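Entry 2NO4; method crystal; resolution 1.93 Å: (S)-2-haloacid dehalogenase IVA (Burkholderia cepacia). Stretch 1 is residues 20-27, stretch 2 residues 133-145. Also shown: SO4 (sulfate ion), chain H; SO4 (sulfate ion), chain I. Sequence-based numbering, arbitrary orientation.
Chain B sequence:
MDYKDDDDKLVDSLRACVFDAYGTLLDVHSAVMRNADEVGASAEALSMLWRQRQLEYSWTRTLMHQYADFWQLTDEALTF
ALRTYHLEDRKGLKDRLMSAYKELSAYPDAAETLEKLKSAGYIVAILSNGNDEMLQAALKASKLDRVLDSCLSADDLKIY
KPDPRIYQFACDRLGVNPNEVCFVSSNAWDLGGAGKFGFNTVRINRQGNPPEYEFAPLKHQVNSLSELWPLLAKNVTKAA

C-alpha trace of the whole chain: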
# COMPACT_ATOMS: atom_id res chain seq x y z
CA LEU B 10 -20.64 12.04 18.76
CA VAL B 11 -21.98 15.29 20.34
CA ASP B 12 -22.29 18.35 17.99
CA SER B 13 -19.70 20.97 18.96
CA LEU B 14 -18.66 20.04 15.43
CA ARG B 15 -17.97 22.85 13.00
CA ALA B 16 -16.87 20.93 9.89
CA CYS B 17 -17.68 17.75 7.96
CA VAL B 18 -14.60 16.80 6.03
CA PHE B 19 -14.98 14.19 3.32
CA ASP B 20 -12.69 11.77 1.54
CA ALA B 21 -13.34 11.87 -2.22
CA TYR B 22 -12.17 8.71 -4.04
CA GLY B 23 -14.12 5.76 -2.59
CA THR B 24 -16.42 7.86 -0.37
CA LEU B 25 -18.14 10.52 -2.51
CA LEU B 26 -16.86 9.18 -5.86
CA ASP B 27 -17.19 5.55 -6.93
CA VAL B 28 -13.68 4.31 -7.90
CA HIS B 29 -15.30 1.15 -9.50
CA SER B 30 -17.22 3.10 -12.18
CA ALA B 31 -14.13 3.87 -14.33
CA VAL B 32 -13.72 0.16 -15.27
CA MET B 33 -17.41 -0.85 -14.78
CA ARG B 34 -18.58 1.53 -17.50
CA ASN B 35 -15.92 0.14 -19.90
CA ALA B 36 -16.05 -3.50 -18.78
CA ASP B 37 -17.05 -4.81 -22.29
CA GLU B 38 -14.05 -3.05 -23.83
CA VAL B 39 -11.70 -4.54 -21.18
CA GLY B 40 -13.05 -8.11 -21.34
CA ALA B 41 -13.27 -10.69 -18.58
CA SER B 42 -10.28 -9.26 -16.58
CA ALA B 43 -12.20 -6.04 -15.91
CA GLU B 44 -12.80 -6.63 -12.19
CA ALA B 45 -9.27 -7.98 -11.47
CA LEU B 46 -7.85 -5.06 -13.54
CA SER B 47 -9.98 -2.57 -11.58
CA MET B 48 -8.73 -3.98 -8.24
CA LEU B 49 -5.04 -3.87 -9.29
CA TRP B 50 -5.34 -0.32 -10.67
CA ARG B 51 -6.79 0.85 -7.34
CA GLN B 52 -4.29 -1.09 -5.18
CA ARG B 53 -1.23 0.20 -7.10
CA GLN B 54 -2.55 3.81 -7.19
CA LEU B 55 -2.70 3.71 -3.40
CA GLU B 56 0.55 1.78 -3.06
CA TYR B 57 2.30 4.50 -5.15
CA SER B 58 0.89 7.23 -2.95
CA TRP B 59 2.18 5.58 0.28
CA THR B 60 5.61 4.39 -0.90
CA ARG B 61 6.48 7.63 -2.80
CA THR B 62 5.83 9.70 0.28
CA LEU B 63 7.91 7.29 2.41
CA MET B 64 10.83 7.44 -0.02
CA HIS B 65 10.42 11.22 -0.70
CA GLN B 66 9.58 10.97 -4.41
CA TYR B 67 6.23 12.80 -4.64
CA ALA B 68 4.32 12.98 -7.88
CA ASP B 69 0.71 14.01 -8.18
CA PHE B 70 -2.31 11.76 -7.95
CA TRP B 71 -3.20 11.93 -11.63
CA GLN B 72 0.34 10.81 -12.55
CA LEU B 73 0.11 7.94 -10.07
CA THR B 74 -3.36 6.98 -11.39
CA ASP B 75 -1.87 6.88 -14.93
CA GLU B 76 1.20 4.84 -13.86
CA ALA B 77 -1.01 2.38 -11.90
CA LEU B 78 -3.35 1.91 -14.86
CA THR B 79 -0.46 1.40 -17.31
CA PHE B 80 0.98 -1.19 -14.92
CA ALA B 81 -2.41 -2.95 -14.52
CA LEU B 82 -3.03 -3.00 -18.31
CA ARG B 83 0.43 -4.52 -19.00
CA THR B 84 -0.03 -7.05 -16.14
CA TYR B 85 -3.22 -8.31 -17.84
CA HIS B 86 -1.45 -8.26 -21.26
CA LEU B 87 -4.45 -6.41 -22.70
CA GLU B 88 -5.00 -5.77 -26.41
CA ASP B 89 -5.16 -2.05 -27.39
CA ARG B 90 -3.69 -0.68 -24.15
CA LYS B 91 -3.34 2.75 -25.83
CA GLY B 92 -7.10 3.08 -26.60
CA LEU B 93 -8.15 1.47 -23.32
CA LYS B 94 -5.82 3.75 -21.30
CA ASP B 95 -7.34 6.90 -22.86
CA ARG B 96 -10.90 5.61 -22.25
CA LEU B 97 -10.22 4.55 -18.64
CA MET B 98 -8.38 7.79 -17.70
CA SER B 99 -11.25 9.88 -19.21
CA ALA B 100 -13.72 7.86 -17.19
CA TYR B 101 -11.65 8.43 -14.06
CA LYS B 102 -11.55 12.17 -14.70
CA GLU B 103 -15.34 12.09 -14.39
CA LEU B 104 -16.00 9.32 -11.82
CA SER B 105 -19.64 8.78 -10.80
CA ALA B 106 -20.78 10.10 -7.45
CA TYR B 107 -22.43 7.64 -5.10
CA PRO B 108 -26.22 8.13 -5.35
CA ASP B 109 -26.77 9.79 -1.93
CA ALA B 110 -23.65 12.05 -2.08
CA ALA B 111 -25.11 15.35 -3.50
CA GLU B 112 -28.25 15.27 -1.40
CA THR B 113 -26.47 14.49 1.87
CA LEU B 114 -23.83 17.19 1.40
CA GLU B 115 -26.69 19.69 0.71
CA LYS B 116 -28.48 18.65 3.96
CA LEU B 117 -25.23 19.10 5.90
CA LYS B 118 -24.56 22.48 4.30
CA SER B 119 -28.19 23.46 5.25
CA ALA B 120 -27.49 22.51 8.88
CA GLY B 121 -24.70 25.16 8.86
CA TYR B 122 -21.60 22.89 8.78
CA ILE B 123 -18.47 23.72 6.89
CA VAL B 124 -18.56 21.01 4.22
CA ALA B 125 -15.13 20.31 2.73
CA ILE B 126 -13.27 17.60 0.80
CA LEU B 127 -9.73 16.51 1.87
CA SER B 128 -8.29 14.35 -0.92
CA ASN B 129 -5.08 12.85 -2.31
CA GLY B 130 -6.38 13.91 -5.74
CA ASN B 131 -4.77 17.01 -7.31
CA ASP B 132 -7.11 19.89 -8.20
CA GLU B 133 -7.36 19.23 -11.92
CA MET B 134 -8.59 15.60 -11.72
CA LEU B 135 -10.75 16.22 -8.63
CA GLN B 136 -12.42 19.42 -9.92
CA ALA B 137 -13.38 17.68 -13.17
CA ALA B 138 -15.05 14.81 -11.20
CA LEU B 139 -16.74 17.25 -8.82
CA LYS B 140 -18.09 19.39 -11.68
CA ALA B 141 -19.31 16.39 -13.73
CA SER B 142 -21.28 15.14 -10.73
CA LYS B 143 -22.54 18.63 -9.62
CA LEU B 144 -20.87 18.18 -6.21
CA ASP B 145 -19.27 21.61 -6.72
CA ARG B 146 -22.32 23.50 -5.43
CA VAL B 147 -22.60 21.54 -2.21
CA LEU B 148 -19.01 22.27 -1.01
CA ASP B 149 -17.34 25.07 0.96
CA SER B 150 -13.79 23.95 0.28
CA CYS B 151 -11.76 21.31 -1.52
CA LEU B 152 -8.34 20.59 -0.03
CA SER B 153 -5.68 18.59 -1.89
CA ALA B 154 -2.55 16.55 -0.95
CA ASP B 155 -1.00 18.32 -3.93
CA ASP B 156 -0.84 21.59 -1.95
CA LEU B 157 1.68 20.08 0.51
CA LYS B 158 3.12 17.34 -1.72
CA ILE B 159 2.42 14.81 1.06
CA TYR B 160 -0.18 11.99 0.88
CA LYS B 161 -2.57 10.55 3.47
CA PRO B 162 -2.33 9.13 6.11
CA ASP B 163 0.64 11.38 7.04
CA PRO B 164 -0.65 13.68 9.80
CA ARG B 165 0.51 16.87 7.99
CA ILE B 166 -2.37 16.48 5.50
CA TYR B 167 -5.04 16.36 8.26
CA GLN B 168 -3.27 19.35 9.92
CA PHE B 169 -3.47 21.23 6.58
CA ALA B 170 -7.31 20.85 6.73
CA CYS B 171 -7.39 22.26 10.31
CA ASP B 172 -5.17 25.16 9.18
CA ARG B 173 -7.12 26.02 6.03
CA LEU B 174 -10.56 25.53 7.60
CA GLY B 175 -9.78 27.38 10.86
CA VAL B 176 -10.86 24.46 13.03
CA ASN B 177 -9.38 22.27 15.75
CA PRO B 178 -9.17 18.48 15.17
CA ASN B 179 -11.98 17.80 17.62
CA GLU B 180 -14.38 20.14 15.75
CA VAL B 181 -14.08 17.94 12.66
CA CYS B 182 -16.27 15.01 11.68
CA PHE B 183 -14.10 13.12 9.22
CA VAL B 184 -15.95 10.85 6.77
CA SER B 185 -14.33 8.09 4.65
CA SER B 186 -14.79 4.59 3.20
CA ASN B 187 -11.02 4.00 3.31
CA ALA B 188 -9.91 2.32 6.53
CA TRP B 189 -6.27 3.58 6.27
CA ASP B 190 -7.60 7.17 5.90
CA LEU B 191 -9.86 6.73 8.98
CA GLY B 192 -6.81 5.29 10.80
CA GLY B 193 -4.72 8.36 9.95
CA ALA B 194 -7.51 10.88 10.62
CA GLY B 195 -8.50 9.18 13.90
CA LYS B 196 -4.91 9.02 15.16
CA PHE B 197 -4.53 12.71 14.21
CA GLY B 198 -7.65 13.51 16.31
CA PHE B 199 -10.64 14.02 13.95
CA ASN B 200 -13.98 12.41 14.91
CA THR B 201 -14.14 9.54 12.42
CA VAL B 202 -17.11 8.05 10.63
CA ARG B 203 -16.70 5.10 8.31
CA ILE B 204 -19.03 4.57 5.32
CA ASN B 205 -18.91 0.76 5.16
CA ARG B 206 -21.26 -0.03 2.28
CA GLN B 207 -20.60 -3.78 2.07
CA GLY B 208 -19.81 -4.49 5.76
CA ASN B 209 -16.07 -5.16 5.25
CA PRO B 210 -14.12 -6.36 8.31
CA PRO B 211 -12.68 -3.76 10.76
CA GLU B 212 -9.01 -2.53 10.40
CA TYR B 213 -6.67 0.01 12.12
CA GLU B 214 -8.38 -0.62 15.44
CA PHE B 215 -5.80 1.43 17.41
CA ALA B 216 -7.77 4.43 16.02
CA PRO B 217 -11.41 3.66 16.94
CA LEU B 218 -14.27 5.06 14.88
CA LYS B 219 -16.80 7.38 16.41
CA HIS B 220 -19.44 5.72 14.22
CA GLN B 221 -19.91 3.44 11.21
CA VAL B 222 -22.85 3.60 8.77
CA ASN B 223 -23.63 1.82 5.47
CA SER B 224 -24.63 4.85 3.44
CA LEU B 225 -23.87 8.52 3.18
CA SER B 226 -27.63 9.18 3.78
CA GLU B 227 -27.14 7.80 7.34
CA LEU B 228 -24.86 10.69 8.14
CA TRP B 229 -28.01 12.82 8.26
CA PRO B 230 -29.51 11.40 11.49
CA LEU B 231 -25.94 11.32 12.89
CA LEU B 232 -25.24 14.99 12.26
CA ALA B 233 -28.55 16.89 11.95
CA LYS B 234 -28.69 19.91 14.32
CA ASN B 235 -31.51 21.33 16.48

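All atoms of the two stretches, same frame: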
# COMPACT_ATOMS: atom_id res chain seq x y z
N ASP B 20 -13.46 12.46 2.57
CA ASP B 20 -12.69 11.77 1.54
C ASP B 20 -13.43 11.83 0.21
O ASP B 20 -14.66 11.92 0.17
CB ASP B 20 -12.45 10.32 2.01
CG ASP B 20 -11.74 9.49 0.99
OD1 ASP B 20 -10.53 9.67 0.88
OD2 ASP B 20 -12.40 8.64 0.33
N ALA B 21 -12.69 11.87 -0.90
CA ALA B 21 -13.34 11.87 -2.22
C ALA B 21 -13.41 10.48 -2.86
O ALA B 21 -14.50 9.93 -3.02
CB ALA B 21 -12.67 12.87 -3.15
N TYR B 22 -12.25 9.91 -3.20
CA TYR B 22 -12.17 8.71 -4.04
C TYR B 22 -12.47 7.47 -3.19
O TYR B 22 -11.65 7.06 -2.36
CB TYR B 22 -10.78 8.60 -4.71
CG TYR B 22 -10.62 9.70 -5.74
CD1 TYR B 22 -11.27 9.60 -6.99
CD2 TYR B 22 -9.89 10.86 -5.46
CE1 TYR B 22 -11.16 10.61 -7.96
CE2 TYR B 22 -9.78 11.89 -6.40
CZ TYR B 22 -10.43 11.78 -7.64
OH TYR B 22 -10.32 12.78 -8.59
N GLY B 23 -13.66 6.92 -3.39
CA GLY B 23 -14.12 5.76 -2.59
C GLY B 23 -15.27 6.10 -1.65
O GLY B 23 -16.02 5.21 -1.23
N THR B 24 -15.42 7.39 -1.34
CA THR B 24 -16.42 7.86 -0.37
C THR B 24 -17.54 8.64 -1.06
O THR B 24 -18.71 8.25 -0.97
CB THR B 24 -15.73 8.71 0.71
OG1 THR B 24 -14.68 7.94 1.29
CG2 THR B 24 -16.72 9.17 1.84
N LEU B 25 -17.18 9.73 -1.74
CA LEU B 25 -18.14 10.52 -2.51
C LEU B 25 -18.19 10.06 -3.96
O LEU B 25 -19.23 10.12 -4.57
CB LEU B 25 -17.80 12.02 -2.47
CG LEU B 25 -17.86 12.66 -1.07
CD1 LEU B 25 -17.46 14.13 -1.12
CD2 LEU B 25 -19.24 12.47 -0.40
N LEU B 26 -17.04 9.60 -4.47
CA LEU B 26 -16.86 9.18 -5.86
C LEU B 26 -16.58 7.68 -5.90
O LEU B 26 -15.78 7.16 -5.13
CB LEU B 26 -15.68 9.92 -6.50
CG LEU B 26 -15.83 11.44 -6.55
CD1 LEU B 26 -14.58 12.12 -7.13
CD2 LEU B 26 -17.07 11.77 -7.39
N ASP B 27 -17.22 7.01 -6.85
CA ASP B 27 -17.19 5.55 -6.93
C ASP B 27 -15.99 5.08 -7.77
O ASP B 27 -16.05 5.12 -8.99
CB ASP B 27 -18.51 5.08 -7.53
CG ASP B 27 -18.68 3.60 -7.49
OD1 ASP B 27 -17.68 2.86 -7.40
OD2 ASP B 27 -19.84 3.19 -7.56
N GLU B 133 -6.85 19.45 -10.57
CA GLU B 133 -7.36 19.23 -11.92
C GLU B 133 -8.25 17.99 -12.08
O GLU B 133 -9.37 18.09 -12.62
CB GLU B 133 -6.25 19.19 -12.97
CG GLU B 133 -6.88 19.20 -14.37
CD GLU B 133 -5.89 19.01 -15.48
OE1 GLU B 133 -6.31 18.50 -16.56
OE2 GLU B 133 -4.70 19.38 -15.28
N MET B 134 -7.77 16.82 -11.64
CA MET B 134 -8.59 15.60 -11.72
C MET B 134 -9.84 15.68 -10.81
O MET B 134 -10.93 15.26 -11.20
CB MET B 134 -7.73 14.34 -11.45
CG MET B 134 -7.36 14.11 -9.99
SD MET B 134 -6.29 12.68 -9.80
CE MET B 134 -7.53 11.34 -9.94
N LEU B 135 -9.68 16.23 -9.61
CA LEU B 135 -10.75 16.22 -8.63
C LEU B 135 -11.86 17.21 -9.02
O LEU B 135 -13.05 16.88 -8.92
CB LEU B 135 -10.22 16.61 -7.26
CG LEU B 135 -10.72 15.85 -6.02
CD1 LEU B 135 -10.41 16.74 -4.83
CD2 LEU B 135 -12.19 15.45 -6.02
N GLN B 136 -11.46 18.40 -9.45
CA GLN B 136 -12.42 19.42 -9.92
C GLN B 136 -13.28 18.95 -11.09
O GLN B 136 -14.51 19.15 -11.08
CB GLN B 136 -11.70 20.75 -10.24
CG GLN B 136 -11.52 21.64 -9.00
CD GLN B 136 -12.87 21.94 -8.30
OE1 GLN B 136 -13.08 21.57 -7.14
NE2 GLN B 136 -13.78 22.59 -9.03
N ALA B 137 -12.65 18.30 -12.07
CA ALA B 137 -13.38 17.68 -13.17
C ALA B 137 -14.47 16.71 -12.68
O ALA B 137 -15.62 16.76 -13.14
CB ALA B 137 -12.42 16.97 -14.15
N ALA B 138 -14.09 15.80 -11.76
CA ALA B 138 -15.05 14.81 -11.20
C ALA B 138 -16.15 15.50 -10.41
O ALA B 138 -17.34 15.14 -10.55
CB ALA B 138 -14.33 13.77 -10.34
N LEU B 139 -15.78 16.51 -9.62
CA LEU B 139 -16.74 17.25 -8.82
C LEU B 139 -17.71 18.04 -9.71
O LEU B 139 -18.92 18.07 -9.42
CB LEU B 139 -16.07 18.18 -7.80
CG LEU B 139 -15.27 17.51 -6.70
CD1 LEU B 139 -14.58 18.59 -5.83
CD2 LEU B 139 -16.09 16.51 -5.89
N LYS B 140 -17.20 18.66 -10.77
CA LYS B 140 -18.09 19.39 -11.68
C LYS B 140 -19.05 18.45 -12.41
O LYS B 140 -20.26 18.72 -12.48
CB LYS B 140 -17.30 20.23 -12.69
CG LYS B 140 -16.73 21.54 -12.12
CD LYS B 140 -16.74 22.63 -13.19
CE LYS B 140 -18.19 23.08 -13.54
NZ LYS B 140 -18.46 23.15 -15.04
N ALA B 141 -18.50 17.37 -12.98
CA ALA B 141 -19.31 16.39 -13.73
C ALA B 141 -20.45 15.84 -12.91
O ALA B 141 -21.50 15.49 -13.46
CB ALA B 141 -18.45 15.25 -14.25
N SER B 142 -20.25 15.72 -11.60
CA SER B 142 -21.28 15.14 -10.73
C SER B 142 -22.10 16.18 -9.95
O SER B 142 -22.88 15.83 -9.06
CB SER B 142 -20.64 14.11 -9.78
OG SER B 142 -19.55 14.71 -9.08
N LYS B 143 -21.90 17.46 -10.29
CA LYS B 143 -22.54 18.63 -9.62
C LYS B 143 -22.33 18.72 -8.10
O LYS B 143 -23.17 19.29 -7.38
CB LYS B 143 -24.04 18.74 -9.98
CG LYS B 143 -24.29 18.87 -11.46
CD LYS B 143 -25.80 18.92 -11.77
CE LYS B 143 -26.06 18.94 -13.29
NZ LYS B 143 -25.64 17.63 -13.92
N LEU B 144 -21.21 18.16 -7.63
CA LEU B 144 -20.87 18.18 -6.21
C LEU B 144 -20.26 19.51 -5.81
O LEU B 144 -20.23 19.86 -4.64
CB LEU B 144 -19.96 17.00 -5.85
CG LEU B 144 -20.57 15.60 -6.00
CD1 LEU B 144 -19.57 14.50 -5.75
CD2 LEU B 144 -21.80 15.42 -5.08
N ASP B 145 -19.78 20.25 -6.81
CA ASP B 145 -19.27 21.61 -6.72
C ASP B 145 -20.12 22.55 -5.83
O ASP B 145 -19.61 23.24 -4.94
CB ASP B 145 -19.09 22.21 -8.15
CG ASP B 145 -20.35 22.01 -9.09
OD1 ASP B 145 -21.45 22.61 -8.90
OD2 ASP B 145 -20.23 21.25 -10.06
S SO4 H . -8.78 10.41 -1.62
O1 SO4 H . -9.93 11.21 -1.98
O2 SO4 H . -7.95 10.13 -2.78
O3 SO4 H . -8.02 11.00 -0.55
O4 SO4 H . -9.35 9.15 -1.16
S SO4 I . -3.29 20.87 -10.70
O1 SO4 I . -3.96 21.72 -11.70
O2 SO4 I . -1.94 20.55 -11.21
O3 SO4 I . -3.20 21.64 -9.44
O4 SO4 I . -4.08 19.64 -10.54
O HOH W 1 -10.95 12.34 -11.04

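Segments far apart in sequence are often joined mainly by apolar packing, with few or no direct hydrogen bonds between them. The dehalogenase illustrates this well: no direct hydrogen bond links residues 20-27 to residues 133-145, although 358 Å² of surface, both sides summed, is buried between them.

The apolar contacts centre on Leu26, whose CD1 lies 3.6 Å from Ala138 CB and 4.2 Å from Leu135 CD2, while its CD2 lies 4.0 Å from Leu144 CD1. The side chain thus reaches both the helix and the loop that follows it. Ala138 points toward the first stretch, and its CB makes the close contact with Leu26 CD1. Ala21 CB adds a contact of 3.9 Å to Leu135 CD2; Leu25 CB, at 4.5 Å from Leu144 CD1, touches more loosely.

Tyr22 combines apolar and polar roles. Its CB points sideways, but the ring extends to the helix, placing CZ 3.7 Å from Met134 CE and CE2 4.1 Å from Leu135 CG, both in oblique approach. Its hydroxyl finds a polar partner in a water: Tyr22 OH donates to the water oxygen at 2.6 Å, and the water donates to Met134 O at 2.9 Å. The water thus links the two stretches where no direct hydrogen bond does.

Local hydrogen bonds lie within each stretch. Ala21 O accepts from Leu25 N at 3.0 Å and Leu26 N at 2.9 Å, folding the first stretch into a compact turn. Beyond the helix, Ser142 OG donates to Ala138 O at 2.7 Å, and Leu144 N to Leu139 O at 2.9 Å, tying the loop back to the helix.

The sulfate of chain H, an ion probably from the crystallisation liquor, accepts through O1 from Ala21 N at 3.0 Å and Tyr22 N at 2.9 Å.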